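Local coordinates for protein tyrosinase (Burkholderia thailandensis, PDB 5ZRD) that probably hydroxylates monophenols to catechols and oxidises these to quinones at a pair of copper ions, at residues P248-F253 against W328-Q333. Numbering follows the deposited sequence.
Sequences PNYTVF and WVWQKQ
The CA atoms of F253 and W330 stand 8.7 Å apart, so the W330 indole can reach from one helix to the first turn of the other and lie against one face of the F253 ring. The two rings stack face to face, their planes at 11° and the F253 centroid 3.9 Å from that of the W330 five-membered ring; phenylalanine's flat apolar ring is suited to covering the indole. Both side chains have CG anti to the backbone N (chi1 175° for F253, 173° for W330) and run antiparallel, which brings F253 CE1 within 3.6 Å of W330 CB while F253 CB rests over the indole face. Tryptophan suits this place because its long, flat surface also spans to Y250, where W330 CH2 lies 3.5 Å from Y250 CA, and W330 NE1 is hydrogen-bonded to A247 O. Within the di-copper central domain of tyrosinase, the stack ties helix 315-334, which carries the copper ligand H320, to the short helix 250-254. N249 is that helix's N-cap: its OD1 accepts from V252 N at 3.0 Å, a role asparagine's short amide fills. Y250 pairs an apolar ring edge, turned toward W330 CZ3, with a hydroxyl hydrogen-bonded to V88 O.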
loop_
_atom_site.group_PDB
_atom_site.type_symbol
_atom_site.label_atom_id
_atom_site.label_comp_id
_atom_site.label_asym_id
_atom_site.label_seq_id
_atom_site.Cartn_x
_atom_site.Cartn_y
_atom_site.Cartn_z
ATOM N N PRO A 248 -15.660 0.802 41.228
ATOM C CA PRO A 248 -17.070 1.166 41.353
ATOM C C PRO A 248 -17.990 0.752 40.198
ATOM O O PRO A 248 -19.192 0.816 40.350
ATOM C CB PRO A 248 -17.075 2.709 41.405
ATOM C CG PRO A 248 -15.819 3.113 40.645
ATOM C CD PRO A 248 -14.819 2.021 41.013
ATOM N N ASN A 249 -17.472 0.424 39.032
ATOM C CA ASN A 249 -18.354 -0.010 37.944
ATOM C C ASN A 249 -17.554 -0.964 37.045
ATOM O O ASN A 249 -16.336 -1.007 37.124
ATOM C CB ASN A 249 -18.927 1.187 37.177
ATOM C CG ASN A 249 -17.873 2.042 36.494
ATOM O OD1 ASN A 249 -17.190 1.593 35.569
ATOM N ND2 ASN A 249 -17.755 3.296 36.908
ATOM N N TYR A 250 -18.236 -1.686 36.178
ATOM C CA TYR A 250 -17.631 -2.689 35.344
ATOM C C TYR A 250 -16.656 -2.040 34.348
ATOM O O TYR A 250 -15.586 -2.560 34.104
ATOM C CB TYR A 250 -18.670 -3.519 34.586
ATOM C CG TYR A 250 -17.998 -4.479 33.643
ATOM C CD1 TYR A 250 -17.332 -5.591 34.119
ATOM C CD2 TYR A 250 -17.924 -4.217 32.285
ATOM C CE1 TYR A 250 -16.622 -6.439 33.275
ATOM C CE2 TYR A 250 -17.216 -5.046 31.427
ATOM C CZ TYR A 250 -16.565 -6.162 31.924
ATOM O OH TYR A 250 -15.891 -6.979 31.070
ATOM N N THR A 251 -17.007 -0.913 33.779
ATOM C CA THR A 251 -16.098 -0.300 32.805
ATOM C C THR A 251 -14.692 -0.138 33.412
ATOM O O THR A 251 -13.723 -0.579 32.794
ATOM C CB THR A 251 -16.672 0.993 32.224
ATOM O OG1 THR A 251 -17.940 0.693 31.632
ATOM C CG2 THR A 251 -15.773 1.595 31.170
ATOM N N VAL A 252 -14.558 0.403 34.623
ATOM C CA VAL A 252 -13.240 0.729 35.110
ATOM C C VAL A 252 -12.659 -0.456 35.873
ATOM O O VAL A 252 -11.437 -0.519 36.061
ATOM C CB VAL A 252 -13.243 2.012 35.948
ATOM C CG1 VAL A 252 -13.768 3.160 35.116
ATOM C CG2 VAL A 252 -14.000 1.881 37.262
ATOM N N PHE A 253 -13.529 -1.396 36.272
ATOM C CA PHE A 253 -13.062 -2.645 36.800
ATOM C C PHE A 253 -12.339 -3.438 35.707
ATOM O O PHE A 253 -11.371 -4.151 35.990
ATOM C CB PHE A 253 -14.201 -3.501 37.362
ATOM C CG PHE A 253 -13.792 -4.879 37.820
ATOM C CD1 PHE A 253 -13.086 -5.045 38.995
ATOM C CD2 PHE A 253 -14.032 -5.992 37.034
ATOM C CE1 PHE A 253 -12.700 -6.310 39.419
ATOM C CE2 PHE A 253 -13.632 -7.261 37.434
ATOM C CZ PHE A 253 -12.969 -7.421 38.633
ATOM N N TRP A 328 -15.477 -12.809 39.384
ATOM C CA TRP A 328 -16.739 -13.361 39.911
ATOM C C TRP A 328 -17.008 -12.830 41.334
ATOM O O TRP A 328 -18.149 -12.504 41.670
ATOM C CB TRP A 328 -16.709 -14.903 39.866
ATOM C CG TRP A 328 -17.935 -15.548 40.432
ATOM C CD1 TRP A 328 -18.008 -16.306 41.563
ATOM C CD2 TRP A 328 -19.279 -15.457 39.923
ATOM N NE1 TRP A 328 -19.303 -16.686 41.791
ATOM C CE2 TRP A 328 -20.103 -16.195 40.799
ATOM C CE3 TRP A 328 -19.869 -14.815 38.836
ATOM C CZ2 TRP A 328 -21.469 -16.340 40.599
ATOM C CZ3 TRP A 328 -21.226 -14.959 38.635
ATOM C CH2 TRP A 328 -22.011 -15.720 39.501
ATOM N N VAL A 329 -15.955 -12.717 42.141
ATOM C CA VAL A 329 -16.076 -12.110 43.453
ATOM C C VAL A 329 -16.532 -10.652 43.345
ATOM O O VAL A 329 -17.336 -10.243 44.131
ATOM C CB VAL A 329 -14.764 -12.175 44.249
ATOM C CG1 VAL A 329 -14.829 -11.283 45.478
ATOM C CG2 VAL A 329 -14.433 -13.600 44.653
ATOM N N TRP A 330 -16.021 -9.889 42.380
ATOM C CA TRP A 330 -16.386 -8.521 42.226
ATOM C C TRP A 330 -17.858 -8.467 41.817
ATOM O O TRP A 330 -18.574 -7.571 42.249
ATOM C CB TRP A 330 -15.494 -7.807 41.195
ATOM C CG TRP A 330 -15.935 -6.410 40.861
ATOM C CD1 TRP A 330 -15.578 -5.261 41.498
ATOM C CD2 TRP A 330 -16.860 -6.021 39.830
ATOM N NE1 TRP A 330 -16.194 -4.186 40.922
ATOM C CE2 TRP A 330 -16.981 -4.622 39.891
ATOM C CE3 TRP A 330 -17.612 -6.719 38.881
ATOM C CZ2 TRP A 330 -17.834 -3.920 39.052
ATOM C CZ3 TRP A 330 -18.427 -6.021 38.017
ATOM C CH2 TRP A 330 -18.558 -4.640 38.125
ATOM N N GLN A 331 -18.262 -9.387 40.948
ATOM C CA GLN A 331 -19.676 -9.442 40.479
ATOM C C GLN A 331 -20.569 -9.670 41.692
ATOM O O GLN A 331 -21.529 -8.965 41.844
ATOM C CB GLN A 331 -19.918 -10.543 39.463
ATOM C CG GLN A 331 -19.414 -10.184 38.078
ATOM C CD GLN A 331 -19.566 -11.299 37.066
ATOM O OE1 GLN A 331 -18.705 -12.172 36.956
ATOM N NE2 GLN A 331 -20.636 -11.244 36.278
ATOM N N LYS A 332 -20.145 -10.551 42.598
ATOM C CA LYS A 332 -20.951 -10.903 43.805
ATOM C C LYS A 332 -20.984 -9.739 44.803
ATOM O O LYS A 332 -22.052 -9.373 45.271
ATOM C CB LYS A 332 -20.374 -12.125 44.527
ATOM C CG LYS A 332 -20.486 -13.464 43.799
ATOM C CD LYS A 332 -21.008 -14.621 44.668
ATOM C CE LYS A 332 -20.025 -15.209 45.669
ATOM N NZ LYS A 332 -18.610 -15.181 45.200
ATOM N N GLN A 333 -19.806 -9.187 45.139
ATOM C CA GLN A 333 -19.698 -8.138 46.133
ATOM C C GLN A 333 -20.340 -6.850 45.600
ATOM O O GLN A 333 -20.623 -6.004 46.410
ATOM C CB GLN A 333 -18.253 -7.834 46.539
ATOM C CG GLN A 333 -17.544 -8.946 47.315
ATOM C CD GLN A 333 -16.187 -8.511 47.835
ATOM O OE1 GLN A 333 -15.795 -7.362 47.663
ATOM N NE2 GLN A 333 -15.458 -9.403 48.503
#